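PhiAB6 tailspike (Unidentified phage, PDB 5JS4) fragments the exopolysaccharide of Acinetobacter baumannii, acting as a trimeric beta-helical tailspike of the phage. Local coordinates at residues Val648-Pro659 with Thr689-Trp698. Numbering follows the deposited sequence.
Sequences VITNGHIVVGSP and TEAAGFKVFW
I649 and A691 form an antiparallel hydrogen-bonded pair within one sheet of the C-terminal beta sandwich, just before the chain crosses through N651-H653 to the other sheet. Both bonds of the pair are nearly straight, I649 N to A691 O at 2.9 Å and A691 N to I649 O at 2.8 Å. T650 and E690 follow as a non-hydrogen-bonded pair, and past this two-pair ladder N651 N adds a more bent bond to T689 O (N-H...O 145°). Beyond this the chains separate: 654-656 pairs with strand 708-715, whereas 693-698 stays in the first sheet, and the axes of 654-656 and 693-698 approach to 10.0 Å at 31°.

Polar side chains line the paired end. A water joins T650 OG1 to E690 OE1 and donates its hydrogen bond to the carboxylate oxygen; E690 OE2 is hydrogen-bonded to T680 OG1. With CG anti to its backbone N (chi1 176°), the extended E690 chain runs obliquely across the methyls of V648. N651 and T689 run alongside, N651 CB against T689 OG1, while N651 OD1 is hydrogen-bonded to R710 NH2 of the second subunit.

Apolar side chains fill the sandwich interior. I654 and F694 overlap while running in opposite senses, I654 CD1 sitting over one face of the F694 ring, 4.1 Å from the centroid, while F715 meets F694 edge-to-face. V656 and V696 come tip to tip through their CG2 methyls, and V656 CG1 approaches W698 CZ2 obliquely at 3.5 Å. P659 CB lies over the six-membered ring of W698; V696 CG1, from the same strand as W698, sits at the opposite face toward the rim near NE1. G657 O lies in the ring plane at its edge, 3.5 Å from W698 CH2.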
ATOM      1  N   VAL A 648       4.167  37.727  36.198  1.00  9.97           N
ATOM      2  CA  VAL A 648       3.528  39.023  36.389  1.00  9.94           C
ATOM      3  C   VAL A 648       2.205  39.126  35.649  1.00  9.79           C
ATOM      4  O   VAL A 648       1.908  38.335  34.750  1.00  9.98           O
ATOM      5  CB  VAL A 648       4.435  40.191  35.934  1.00 10.24           C
ATOM      6  CG1 VAL A 648       5.763  40.150  36.673  1.00 10.61           C
ATOM      7  CG2 VAL A 648       4.663  40.161  34.430  1.00 10.85           C
ATOM      8  N   ILE A 649       1.428  40.118  36.065  1.00  9.52           N
ATOM      9  CA  ILE A 649       0.228  40.555  35.373  1.00  9.58           C
ATOM     10  C   ILE A 649       0.607  41.762  34.523  1.00  9.52           C
ATOM     11  O   ILE A 649       1.223  42.706  35.024  1.00 10.19           O
ATOM     12  CB  ILE A 649      -0.857  40.972  36.382  1.00 10.11           C
ATOM     13  CG1 ILE A 649      -1.324  39.758  37.196  1.00 11.00           C
ATOM     14  CG2 ILE A 649      -2.034  41.644  35.680  1.00  9.90           C
ATOM     15  CD1 ILE A 649      -2.012  40.128  38.488  1.00 12.57           C
ATOM     16  N   THR A 650       0.226  41.742  33.251  1.00  9.77           N
ATOM     17  CA  THR A 650       0.486  42.859  32.358  1.00  9.87           C
ATOM     18  C   THR A 650      -0.836  43.349  31.779  1.00  9.19           C
ATOM     19  O   THR A 650      -1.454  42.665  30.967  1.00  9.89           O
ATOM     20  CB  THR A 650       1.464  42.473  31.235  1.00 11.08           C
ATOM     21  OG1 THR A 650       2.668  41.954  31.815  1.00 13.30           O
ATOM     22  CG2 THR A 650       1.806  43.682  30.368  1.00 12.06           C
ATOM     23  N   ASN A 651      -1.277  44.515  32.238  1.00  8.87           N
ATOM     24  CA  ASN A 651      -2.461  45.171  31.689  1.00  8.47           C
ATOM     25  C   ASN A 651      -3.684  44.266  31.718  1.00  9.05           C
ATOM     26  O   ASN A 651      -4.423  44.175  30.741  1.00  9.68           O
ATOM     27  CB  ASN A 651      -2.179  45.637  30.256  1.00  8.92           C
ATOM     28  CG  ASN A 651      -3.180  46.661  29.763  1.00  8.82           C
ATOM     29  OD1 ASN A 651      -3.835  47.340  30.554  1.00  8.74           O
ATOM     30  ND2 ASN A 651      -3.283  46.795  28.446  1.00  9.31           N
ATOM     31  N   GLY A 652      -3.878  43.606  32.853  1.00  8.99           N
ATOM     32  CA  GLY A 652      -4.912  42.585  32.998  1.00  9.10           C
ATOM     33  C   GLY A 652      -6.300  43.118  33.287  1.00  9.28           C
ATOM     34  O   GLY A 652      -6.487  44.284  33.622  1.00 11.51           O
ATOM     35  N   HIS A 653      -7.277  42.226  33.163  1.00  8.14           N
ATOM     36  CA  HIS A 653      -8.667  42.518  33.488  1.00  7.75           C
ATOM     37  C   HIS A 653      -8.952  41.980  34.889  1.00  7.51           C
ATOM     38  O   HIS A 653      -8.451  40.919  35.247  1.00  8.34           O
ATOM     39  CB  HIS A 653      -9.579  41.832  32.473  1.00  7.96           C
ATOM     40  CG  HIS A 653      -9.290  42.197  31.049  1.00  7.64           C
ATOM     41  ND1 HIS A 653      -9.606  43.428  30.515  1.00  7.92           N
ATOM     42  CD2 HIS A 653      -8.734  41.483  30.043  1.00  7.78           C
ATOM     43  CE1 HIS A 653      -9.247  43.458  29.245  1.00  7.96           C
ATOM     44  NE2 HIS A 653      -8.713  42.293  28.932  1.00  8.12           N
ATOM     45  N   ILE A 654      -9.738  42.710  35.678  1.00  7.07           N
ATOM     46  CA  ILE A 654     -10.010  42.310  37.061  1.00  7.87           C
ATOM     47  C   ILE A 654     -11.489  42.422  37.385  1.00  8.38           C
ATOM     48  O   ILE A 654     -12.102  43.475  37.212  1.00  8.42           O
ATOM     49  CB  ILE A 654      -9.219  43.151  38.089  1.00  8.83           C
ATOM     50  CG1 ILE A 654      -7.720  42.998  37.839  1.00  9.41           C
ATOM     51  CG2 ILE A 654      -9.579  42.724  39.513  1.00  9.07           C
ATOM     52  CD1 ILE A 654      -6.851  43.929  38.664  1.00 10.35           C
ATOM     53  N   VAL A 655     -12.043  41.323  37.879  1.00  8.81           N
ATOM     54  CA  VAL A 655     -13.415  41.272  38.340  1.00  9.47           C
ATOM     55  C   VAL A 655     -13.399  40.697  39.749  1.00 10.01           C
ATOM     56  O   VAL A 655     -12.795  39.656  39.990  1.00 13.84           O
ATOM     57  CB  VAL A 655     -14.269  40.382  37.418  1.00 10.56           C
ATOM     58  CG1 VAL A 655     -15.674  40.212  37.980  1.00 11.82           C
ATOM     59  CG2 VAL A 655     -14.314  40.969  36.012  1.00 10.71           C
ATOM     60  N   VAL A 656     -14.038  41.385  40.681  1.00  9.19           N
ATOM     61  CA  VAL A 656     -14.215  40.849  42.026  1.00  9.46           C
ATOM     62  C   VAL A 656     -15.630  40.302  42.143  1.00 10.02           C
ATOM     63  O   VAL A 656     -16.595  40.902  41.656  1.00 10.82           O
ATOM     64  CB  VAL A 656     -13.903  41.906  43.104  1.00  9.99           C
ATOM     65  CG1 VAL A 656     -14.290  41.425  44.496  1.00 10.22           C
ATOM     66  CG2 VAL A 656     -12.419  42.242  43.079  1.00 10.31           C
ATOM     67  N   GLY A 657     -15.734  39.144  42.777  1.00  9.60           N
ATOM     68  CA  GLY A 657     -16.990  38.436  42.918  1.00 10.46           C
ATOM     69  C   GLY A 657     -17.774  38.835  44.149  1.00 11.24           C
ATOM     70  O   GLY A 657     -17.602  39.916  44.706  1.00 11.12           O
ATOM     71  N   SER A 658     -18.630  37.920  44.577  1.00 12.71           N
ATOM     72  CA  SER A 658     -19.690  38.193  45.530  1.00 13.53           C
ATOM     73  C   SER A 658     -19.271  37.827  46.951  1.00 12.05           C
ATOM     74  O   SER A 658     -18.731  36.753  47.153  1.00 14.03           O
ATOM     75  CB  SER A 658     -20.874  37.320  45.136  1.00 16.39           C
ATOM     76  OG  SER A 658     -21.142  37.472  43.759  1.00 20.11           O
ATOM     77  N   PRO A 659     -19.523  38.711  47.936  1.00 10.61           N
ATOM     78  CA  PRO A 659     -19.094  38.371  49.294  1.00  9.81           C
ATOM     79  C   PRO A 659     -20.128  37.567  50.084  1.00  9.22           C
ATOM     80  O   PRO A 659     -21.324  37.862  50.040  1.00  9.02           O
ATOM     81  CB  PRO A 659     -18.907  39.741  49.942  1.00 10.61           C
ATOM     82  CG  PRO A 659     -19.941  40.585  49.283  1.00 11.45           C
ATOM     83  CD  PRO A 659     -20.031  40.095  47.867  1.00 11.87           C
ATOM     84  N   THR A 689       2.004  49.258  33.229  1.00 10.22           N
ATOM     85  CA  THR A 689       0.902  48.315  33.519  1.00 10.16           C
ATOM     86  C   THR A 689       1.386  46.901  33.862  1.00  9.69           C
ATOM     87  O   THR A 689       0.781  45.908  33.461  1.00  9.97           O
ATOM     88  CB  THR A 689      -0.172  48.258  32.395  1.00 11.70           C
ATOM     89  OG1 THR A 689       0.413  47.842  31.156  1.00 12.71           O
ATOM     90  CG2 THR A 689      -0.851  49.606  32.227  1.00 12.28           C
ATOM     91  N   GLU A 690       2.480  46.816  34.615  1.00  9.48           N
ATOM     92  CA  GLU A 690       2.937  45.548  35.161  1.00  9.41           C
ATOM     93  C   GLU A 690       2.633  45.503  36.656  1.00  9.01           C
ATOM     94  O   GLU A 690       2.918  46.457  37.385  1.00  8.81           O
ATOM     95  CB  GLU A 690       4.433  45.346  34.922  1.00  9.67           C
ATOM     96  CG  GLU A 690       4.952  44.070  35.564  1.00 10.48           C
ATOM     97  CD  GLU A 690       6.396  43.791  35.228  1.00 11.64           C
ATOM     98  OE1 GLU A 690       6.694  43.599  34.032  1.00 12.62           O
ATOM     99  OE2 GLU A 690       7.220  43.751  36.167  1.00 12.14           O
ATOM    100  N   ALA A 691       2.043  44.399  37.110  1.00  8.83           N
ATOM    101  CA  ALA A 691       1.724  44.232  38.522  1.00  8.92           C
ATOM    102  C   ALA A 691       2.090  42.837  39.004  1.00  8.56           C
ATOM    103  O   ALA A 691       2.113  41.879  38.229  1.00  8.86           O
ATOM    104  CB  ALA A 691       0.249  44.512  38.778  1.00  8.83           C
ATOM    105  N   ALA A 692       2.399  42.750  40.292  1.00  8.62           N
ATOM    106  CA  ALA A 692       2.600  41.479  40.969  1.00  9.06           C
ATOM    107  C   ALA A 692       1.257  40.862  41.347  1.00  9.37           C
ATOM    108  O   ALA A 692       1.108  39.640  41.387  1.00 10.27           O
ATOM    109  CB  ALA A 692       3.444  41.682  42.214  1.00  9.75           C
ATOM    110  N   GLY A 693       0.294  41.726  41.642  1.00  9.28           N
ATOM    111  CA  GLY A 693      -1.023  41.311  42.108  1.00  8.54           C
ATOM    112  C   GLY A 693      -1.866  42.536  42.389  1.00  8.01           C
ATOM    113  O   GLY A 693      -1.634  43.603  41.816  1.00  8.11           O
ATOM    114  N   PHE A 694      -2.850  42.391  43.266  1.00  7.98           N
ATOM    115  CA  PHE A 694      -3.713  43.506  43.623  1.00  7.83           C
ATOM    116  C   PHE A 694      -4.360  43.287  44.981  1.00  7.79           C
ATOM    117  O   PHE A 694      -4.480  42.146  45.451  1.00  8.72           O
ATOM    118  CB  PHE A 694      -4.771  43.771  42.533  1.00  7.98           C
ATOM    119  CG  PHE A 694      -5.666  42.593  42.224  1.00  7.75           C
ATOM    120  CD1 PHE A 694      -5.272  41.622  41.314  1.00  8.07           C
ATOM    121  CD2 PHE A 694      -6.924  42.483  42.806  1.00  7.78           C
ATOM    122  CE1 PHE A 694      -6.100  40.551  41.012  1.00  8.08           C
ATOM    123  CE2 PHE A 694      -7.756  41.411  42.505  1.00  8.01           C
ATOM    124  CZ  PHE A 694      -7.342  40.445  41.611  1.00  8.00           C
ATOM    125  N   LYS A 695      -4.737  44.396  45.611  1.00  8.14           N
ATOM    126  CA  LYS A 695      -5.475  44.387  46.862  1.00  8.76           C
ATOM    127  C   LYS A 695      -6.950  44.600  46.585  1.00  8.46           C
ATOM    128  O   LYS A 695      -7.314  45.332  45.665  1.00  8.90           O
ATOM    129  CB  LYS A 695      -4.983  45.488  47.799  1.00  9.79           C
ATOM    130  CG  LYS A 695      -3.538  45.330  48.246  1.00 11.32           C
ATOM    131  CD  LYS A 695      -3.200  46.321  49.349  1.00 13.73           C
ATOM    132  CE  LYS A 695      -1.742  46.225  49.775  1.00 16.33           C
ATOM    133  NZ  LYS A 695      -1.425  47.192  50.864  1.00 18.34           N
ATOM    134  N   VAL A 696      -7.784  43.950  47.394  1.00  8.33           N
ATOM    135  CA  VAL A 696      -9.225  44.156  47.392  1.00  7.91           C
ATOM    136  C   VAL A 696      -9.607  44.751  48.739  1.00  7.58           C
ATOM    137  O   VAL A 696      -9.225  44.217  49.784  1.00  8.33           O
ATOM    138  CB  VAL A 696      -9.986  42.835  47.187  1.00  7.95           C
ATOM    139  CG1 VAL A 696     -11.490  43.084  47.137  1.00  7.91           C
ATOM    140  CG2 VAL A 696      -9.516  42.139  45.922  1.00  8.11           C
ATOM    141  N   PHE A 697     -10.344  45.857  48.700  1.00  7.88           N
ATOM    142  CA  PHE A 697     -10.832  46.555  49.885  1.00  8.39           C
ATOM    143  C   PHE A 697     -12.340  46.379  49.932  1.00  8.40           C
ATOM    144  O   PHE A 697     -13.015  46.638  48.939  1.00  9.44           O
ATOM    145  CB  PHE A 697     -10.530  48.056  49.802  1.00  8.84           C
ATOM    146  CG  PHE A 697      -9.062  48.402  49.829  1.00  9.13           C
ATOM    147  CD1 PHE A 697      -8.245  48.130  48.737  1.00  9.45           C
ATOM    148  CD2 PHE A 697      -8.506  49.031  50.936  1.00  9.99           C
ATOM    149  CE1 PHE A 697      -6.897  48.461  48.760  1.00 10.08           C
ATOM    150  CE2 PHE A 697      -7.163  49.371  50.959  1.00 10.96           C
ATOM    151  CZ  PHE A 697      -6.361  49.078  49.873  1.00 10.94           C
ATOM    152  N   TRP A 698     -12.862  45.946  51.077  1.00  8.09           N
ATOM    153  CA  TRP A 698     -14.296  45.735  51.263  1.00  7.51           C
ATOM    154  C   TRP A 698     -14.859  46.674  52.317  1.00  7.40           C
ATOM    155  O   TRP A 698     -14.299  46.791  53.407  1.00  8.40           O
ATOM    156  CB  TRP A 698     -14.566  44.308  51.724  1.00  7.25           C
ATOM    157  CG  TRP A 698     -14.375  43.247  50.695  1.00  7.12           C
ATOM    158  CD1 TRP A 698     -13.334  42.371  50.598  1.00  7.34           C
ATOM    159  CD2 TRP A 698     -15.271  42.922  49.630  1.00  7.02           C
ATOM    160  NE1 TRP A 698     -13.524  41.520  49.539  1.00  7.69           N
ATOM    161  CE2 TRP A 698     -14.705  41.843  48.921  1.00  7.14           C
ATOM    162  CE3 TRP A 698     -16.501  43.439  49.203  1.00  7.12           C
ATOM    163  CZ2 TRP A 698     -15.327  41.267  47.814  1.00  7.48           C
ATOM    164  CZ3 TRP A 698     -17.116  42.868  48.100  1.00  7.46           C
ATOM    165  CH2 TRP A 698     -16.532  41.797  47.418  1.00  7.44           C
TER
HETATM  166  O   HOH W   1       4.962  43.500  31.930  1.00 15.42           O